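Local coordinates for protein dual function macrocyclase-peptidase POPB (Galerina marginata, PDB 5N4B) that cleaves peptide bonds on the C-terminal side of proline and joins peptide ends into macrocycles during biosynthesis of the amanitin toxins, at residues G155-Y160 with G192-E197; A159-H164 with S170-R175. The protein carries 1 engineered substitution. One frame throughout, in Å; residues are numbered along the deposited sequence.

Interaction 1: residues G155-Y160 with G192-E197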
loop_
_atom_site.group_PDB
_atom_site.type_symbol
_atom_site.label_atom_id
_atom_site.label_comp_id
_atom_site.label_asym_id
_atom_site.label_seq_id
_atom_site.Cartn_x
_atom_site.Cartn_y
_atom_site.Cartn_z
ATOM N N GLY A 155 -6.719 -11.621 -24.939
ATOM C CA GLY A 155 -6.816 -12.816 -24.144
ATOM C C GLY A 155 -5.842 -13.897 -24.512
ATOM O O GLY A 155 -5.972 -15.006 -23.972
ATOM N N LYS A 156 -4.911 -13.647 -25.434
ATOM C CA LYS A 156 -3.988 -14.679 -25.898
ATOM C C LYS A 156 -2.742 -14.805 -25.058
ATOM O O LYS A 156 -2.135 -15.876 -25.060
ATOM C CB LYS A 156 -3.593 -14.420 -27.363
ATOM C CG LYS A 156 -4.819 -14.554 -28.283
ATOM C CD LYS A 156 -4.508 -14.327 -29.791
ATOM C CE LYS A 156 -3.708 -15.488 -30.406
ATOM N NZ LYS A 156 -3.496 -15.315 -31.899
ATOM N N PHE A 157 -2.331 -13.749 -24.335
ATOM C CA PHE A 157 -1.071 -13.745 -23.636
ATOM C C PHE A 157 -1.257 -13.233 -22.224
ATOM O O PHE A 157 -2.190 -12.485 -21.927
ATOM C CB PHE A 157 0.016 -12.926 -24.354
ATOM C CG PHE A 157 0.455 -13.548 -25.635
ATOM C CD1 PHE A 157 1.208 -14.682 -25.618
ATOM C CD2 PHE A 157 0.019 -13.057 -26.835
ATOM C CE1 PHE A 157 1.608 -15.291 -26.802
ATOM C CE2 PHE A 157 0.424 -13.667 -28.014
ATOM C CZ PHE A 157 1.187 -14.762 -27.983
ATOM N N PHE A 158 -0.352 -13.671 -21.360
ATOM C CA PHE A 158 -0.328 -13.312 -19.953
ATOM C C PHE A 158 1.074 -12.849 -19.627
ATOM O O PHE A 158 2.022 -13.632 -19.717
ATOM C CB PHE A 158 -0.706 -14.534 -19.121
ATOM C CG PHE A 158 -0.656 -14.344 -17.609
ATOM C CD1 PHE A 158 -1.595 -13.542 -16.964
ATOM C CD2 PHE A 158 0.284 -14.993 -16.829
ATOM C CE1 PHE A 158 -1.606 -13.447 -15.601
ATOM C CE2 PHE A 158 0.268 -14.874 -15.461
ATOM C CZ PHE A 158 -0.627 -14.092 -14.853
ATOM N N ALA A 159 1.219 -11.594 -19.262
ATOM C CA ALA A 159 2.504 -11.032 -18.853
ATOM C C ALA A 159 2.568 -11.019 -17.333
ATOM O O ALA A 159 1.574 -10.706 -16.680
ATOM C CB ALA A 159 2.668 -9.624 -19.395
ATOM N N TYR A 160 3.705 -11.400 -16.767
ATOM C CA TYR A 160 3.800 -11.523 -15.328
ATOM C C TYR A 160 5.178 -11.134 -14.846
ATOM O O TYR A 160 6.182 -11.562 -15.425
ATOM C CB TYR A 160 3.439 -12.917 -14.834
ATOM C CG TYR A 160 4.177 -14.058 -15.469
ATOM C CD1 TYR A 160 3.803 -14.524 -16.725
ATOM C CD2 TYR A 160 5.156 -14.787 -14.791
ATOM C CE1 TYR A 160 4.421 -15.620 -17.315
ATOM C CE2 TYR A 160 5.769 -15.912 -15.384
ATOM C CZ TYR A 160 5.355 -16.315 -16.647
ATOM O OH TYR A 160 5.920 -17.445 -17.246
ATOM N N GLY A 192 6.774 -23.611 -20.619
ATOM C CA GLY A 192 5.720 -23.202 -21.520
ATOM C C GLY A 192 5.795 -21.743 -21.902
ATOM O O GLY A 192 5.254 -21.365 -22.949
ATOM N N ARG A 193 6.540 -20.932 -21.162
ATOM C CA ARG A 193 6.570 -19.527 -21.496
ATOM C C ARG A 193 7.376 -19.286 -22.771
ATOM O O ARG A 193 8.170 -20.114 -23.214
ATOM C CB ARG A 193 7.206 -18.725 -20.365
ATOM C CG ARG A 193 8.681 -19.046 -20.117
ATOM C CD ARG A 193 9.282 -18.047 -19.133
ATOM N NE ARG A 193 10.680 -18.324 -18.756
ATOM C CZ ARG A 193 11.756 -17.867 -19.384
ATOM N NH1 ARG A 193 11.671 -17.118 -20.489
ATOM N NH2 ARG A 193 12.959 -18.159 -18.884
ATOM N N LEU A 194 7.189 -18.116 -23.359
ATOM C CA LEU A 194 8.061 -17.635 -24.424
ATOM C C LEU A 194 9.445 -17.286 -23.893
ATOM O O LEU A 194 9.648 -17.144 -22.699
ATOM C CB LEU A 194 7.444 -16.360 -24.999
ATOM C CG LEU A 194 6.051 -16.433 -25.550
ATOM C CD1 LEU A 194 5.678 -15.075 -26.163
ATOM C CD2 LEU A 194 5.941 -17.502 -26.599
ATOM N N SER A 195 10.446 -17.152 -24.801
ATOM C CA SER A 195 11.786 -16.835 -24.323
ATOM C C SER A 195 11.931 -15.380 -23.897
ATOM O O SER A 195 12.972 -15.022 -23.322
ATOM C CB SER A 195 12.835 -17.152 -25.388
ATOM O OG SER A 195 12.535 -16.366 -26.507
ATOM N N ASP A 196 10.903 -14.550 -24.135
ATOM C CA ASP A 196 10.939 -13.141 -23.742
ATOM C C ASP A 196 11.339 -13.011 -22.279
ATOM O O ASP A 196 10.764 -13.672 -21.423
ATOM C CB ASP A 196 9.549 -12.535 -23.877
ATOM C CG ASP A 196 8.992 -12.577 -25.301
ATOM O OD1 ASP A 196 9.207 -13.578 -26.015
ATOM O OD2 ASP A 196 8.278 -11.611 -25.687
ATOM N N GLU A 197 12.276 -12.121 -21.977
ATOM C CA GLU A 197 12.681 -11.853 -20.606
ATOM C C GLU A 197 12.949 -10.360 -20.480
ATOM O O GLU A 197 13.955 -9.851 -20.975
ATOM C CB GLU A 197 13.910 -12.680 -20.236
ATOM C CG GLU A 197 14.352 -12.447 -18.810
ATOM C CD GLU A 197 15.411 -13.438 -18.354
ATOM O OE1 GLU A 197 16.491 -13.456 -18.987
ATOM O OE2 GLU A 197 15.130 -14.237 -17.422
#

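Interaction 2: residues A159-H164 with S170-R175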
loop_
_atom_site.group_PDB
_atom_site.type_symbol
_atom_site.label_atom_id
_atom_site.label_comp_id
_atom_site.label_asym_id
_atom_site.label_seq_id
_atom_site.Cartn_x
_atom_site.Cartn_y
_atom_site.Cartn_z
ATOM N N ALA A 159 1.219 -11.594 -19.262
ATOM C CA ALA A 159 2.504 -11.032 -18.853
ATOM C C ALA A 159 2.568 -11.019 -17.333
ATOM O O ALA A 159 1.574 -10.706 -16.680
ATOM C CB ALA A 159 2.668 -9.624 -19.395
ATOM N N TYR A 160 3.705 -11.400 -16.767
ATOM C CA TYR A 160 3.800 -11.523 -15.328
ATOM C C TYR A 160 5.178 -11.134 -14.846
ATOM O O TYR A 160 6.182 -11.562 -15.425
ATOM C CB TYR A 160 3.439 -12.917 -14.834
ATOM C CG TYR A 160 4.177 -14.058 -15.469
ATOM C CD1 TYR A 160 3.803 -14.524 -16.725
ATOM C CD2 TYR A 160 5.156 -14.787 -14.791
ATOM C CE1 TYR A 160 4.421 -15.620 -17.315
ATOM C CE2 TYR A 160 5.769 -15.912 -15.384
ATOM C CZ TYR A 160 5.355 -16.315 -16.647
ATOM O OH TYR A 160 5.920 -17.445 -17.246
ATOM N N ALA A 161 5.221 -10.323 -13.813
ATOM C CA ALA A 161 6.443 -9.797 -13.230
ATOM C C ALA A 161 6.852 -10.646 -12.043
ATOM O O ALA A 161 6.030 -10.902 -11.143
ATOM C CB ALA A 161 6.238 -8.346 -12.778
ATOM N N VAL A 162 8.115 -11.057 -12.028
ATOM C CA VAL A 162 8.645 -11.980 -11.032
ATOM C C VAL A 162 9.805 -11.319 -10.312
ATOM O O VAL A 162 10.691 -10.748 -10.940
ATOM C CB VAL A 162 9.109 -13.270 -11.710
ATOM C CG1 VAL A 162 9.695 -14.214 -10.670
ATOM C CG2 VAL A 162 7.909 -13.928 -12.443
ATOM N N SER A 163 9.796 -11.427 -9.000
ATOM C CA SER A 163 10.878 -10.993 -8.122
ATOM C C SER A 163 11.446 -12.216 -7.416
ATOM O O SER A 163 10.748 -13.218 -7.220
ATOM C CB SER A 163 10.421 -9.987 -7.073
ATOM O OG SER A 163 10.154 -8.743 -7.692
ATOM N N HIS A 164 12.721 -12.150 -7.056
ATOM C CA HIS A 164 13.403 -13.186 -6.305
ATOM C C HIS A 164 14.028 -12.603 -5.058
ATOM O O HIS A 164 14.363 -11.429 -5.018
ATOM C CB HIS A 164 14.536 -13.769 -7.150
ATOM C CG HIS A 164 14.043 -14.445 -8.382
ATOM N ND1 HIS A 164 13.740 -15.785 -8.409
ATOM C CD2 HIS A 164 13.746 -13.961 -9.607
ATOM C CE1 HIS A 164 13.311 -16.110 -9.615
ATOM N NE2 HIS A 164 13.290 -15.015 -10.355
ATOM N N SER A 170 12.214 -6.374 -10.840
ATOM C CA SER A 170 11.456 -7.520 -11.311
ATOM C C SER A 170 11.743 -7.792 -12.776
ATOM O O SER A 170 12.283 -6.954 -13.503
ATOM C CB SER A 170 9.949 -7.303 -11.152
ATOM O OG SER A 170 9.630 -7.043 -9.789
ATOM N N THR A 171 11.390 -8.989 -13.221
ATOM C CA THR A 171 11.543 -9.437 -14.600
ATOM C C THR A 171 10.181 -9.857 -15.111
ATOM O O THR A 171 9.446 -10.595 -14.434
ATOM C CB THR A 171 12.538 -10.609 -14.701
ATOM O OG1 THR A 171 13.781 -10.175 -14.120
ATOM C CG2 THR A 171 12.710 -11.046 -16.103
ATOM N N ILE A 172 9.816 -9.362 -16.285
ATOM C CA ILE A 172 8.523 -9.675 -16.887
ATOM C C ILE A 172 8.733 -10.794 -17.879
ATOM O O ILE A 172 9.618 -10.730 -18.755
ATOM C CB ILE A 172 7.881 -8.464 -17.570
ATOM C CG1 ILE A 172 7.721 -7.301 -16.587
ATOM C CG2 ILE A 172 6.532 -8.890 -18.127
ATOM C CD1 ILE A 172 7.314 -5.995 -17.311
ATOM N N TYR A 173 7.902 -11.822 -17.745
ATOM C CA TYR A 173 7.808 -12.963 -18.636
ATOM C C TYR A 173 6.438 -12.957 -19.299
ATOM O O TYR A 173 5.516 -12.255 -18.859
ATOM C CB TYR A 173 8.030 -14.305 -17.876
ATOM C CG TYR A 173 9.386 -14.374 -17.248
ATOM C CD1 TYR A 173 10.484 -14.753 -17.994
ATOM C CD2 TYR A 173 9.580 -14.008 -15.935
ATOM C CE1 TYR A 173 11.716 -14.799 -17.420
ATOM C CE2 TYR A 173 10.833 -14.044 -15.354
ATOM C CZ TYR A 173 11.899 -14.452 -16.118
ATOM O OH TYR A 173 13.170 -14.455 -15.547
ATOM N N VAL A 174 6.321 -13.706 -20.404
ATOM C CA VAL A 174 5.095 -13.781 -21.165
ATOM C C VAL A 174 4.827 -15.234 -21.511
ATOM O O VAL A 174 5.727 -15.961 -21.973
ATOM C CB VAL A 174 5.148 -12.950 -22.457
ATOM C CG1 VAL A 174 3.782 -12.975 -23.210
ATOM C CG2 VAL A 174 5.620 -11.529 -22.173
ATOM N N ARG A 175 3.583 -15.631 -21.340
ATOM C CA ARG A 175 3.162 -16.968 -21.739
ATOM C C ARG A 175 1.787 -16.939 -22.383
ATOM O O ARG A 175 0.962 -16.070 -22.128
ATOM C CB ARG A 175 3.156 -17.992 -20.575
ATOM C CG ARG A 175 2.057 -17.698 -19.554
ATOM C CD ARG A 175 2.247 -18.432 -18.240
ATOM N NE ARG A 175 2.393 -19.856 -18.432
ATOM C CZ ARG A 175 3.530 -20.536 -18.303
ATOM N NH1 ARG A 175 4.669 -19.988 -17.927
ATOM N NH2 ARG A 175 3.518 -21.822 -18.579
HETATM O O HOH W 1 13.370 -10.997 -11.383
HETATM O O HOH W 2 13.236 -14.071 -12.946
#

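Interaction 1: residues G155-Y160 with G192-E197
With chi1 at 53°, CG of Tyr160 is wedged between its own backbone N and carbonyl carbon, and the ring is carried off the strand until its hydroxyl meets Arg193; Phe157, three residues earlier, has CG beside its backbone N (chi1 -68°), which brings CE1 of its ring up to Leu194. These are the two points at which strand residues 157-160 touch the loop 192-197. At the first, Tyr160 OH lies 3.6 Å from CB of Arg193 and 3.9 Å from its CD, so the phenol oxygen rests against the aliphatic part of the arginine, the two side chains crossing at about a right angle. That touch is packing; the polar partner of the hydroxyl is Arg175 of the neighbouring strand. The guanidinium of Arg193 is carried past the tyrosine by an extended chain, and its NH1 turns back to the carbonyl of the next residue: NH1 to Leu194 O is 3.0 Å, a bent bond (139° at the hydrogen) that lies in the carbonyl plane. An arginine suits this partly exposed place because its methylenes lie against the phenol oxygen while its charged end bonds to the adjacent carbonyl.

At the second point CD1 of Leu194 approaches CE1 of Phe157 obliquely at 4.1 Å, again with the side chains nearly perpendicular. Val242 from another loop touches both residues, and Trp208 adds to the cover of Phe157, so the pair belongs to a larger apolar patch. Leucine and phenylalanine suit such a patch, having no polar side-chain atoms to satisfy. No hydrogen bond passes between the two segments, and little surface is buried. This is peripheral loop-on-sheet packing within one four-stranded blade of the prolyl oligopeptidase beta-propeller, where the connection leading into the blade's last strand, 198-201, folds past an inner strand.

Interaction 2: residues A159-H164 with S170-R175
Tyr173 CB begins the contact by sitting over one face of the Tyr160 ring, 3.8 Å from its centroid, a CH-pi contact. With CG beside the backbone N (chi1 -61°), the Tyr173 ring is placed so that CD2 brings its edge to Val162 CG2 at 3.9 Å, with CE2 close behind. At the tip OH accepts a hydrogen bond from a water 2.6 Å away that also meets His164 NE2, and it is hydrogen-bonded to the carboxylate of Glu197 as well; a tyrosine thus gives apolar cover along its length and a polar end for water and carboxylate.

The Tyr160 hydroxyl takes a hydrogen bond from Arg175, whose NH1 lies 2.9 Å from OH with the oxygen in the guanidinium plane; Asp191 forms a salt bridge with the same nitrogen. Between the backbones, paired hydrogen bonds join Tyr160 to Tyr173 and Val162 to Thr171, while small Ala159 and Ala161 pack with Ile172 on the opposite face. Near the turn Ser163 OG lies 2.7 Å from Ser170 OG and is also bonded to the backbone oxygen of catalytic His699. This antiparallel beta hairpin forms the two middle strands of a propeller blade, its turn end facing the peptidase domain.

Overall arrangement
Both interactions use strand 157-164 and share Ala159 and Tyr160, but they join it to different neighbours. Interaction 2 is a buried strand pairing within the blade, with regular backbone hydrogen bonds, side chains on both faces and one end beside the active site. Interaction 1 is partly buried, lies away from the annotated sites and relies on two small van der Waals touches from a loop, with no hydrogen bond between its segments. Tyr160 serves both. The two are also joined directly: a probable backbone bond from Phe158 N to Arg175 O continues the hairpin pairing into 155-160, and CG of Glu197 in the loop packs on CG2 of Thr171.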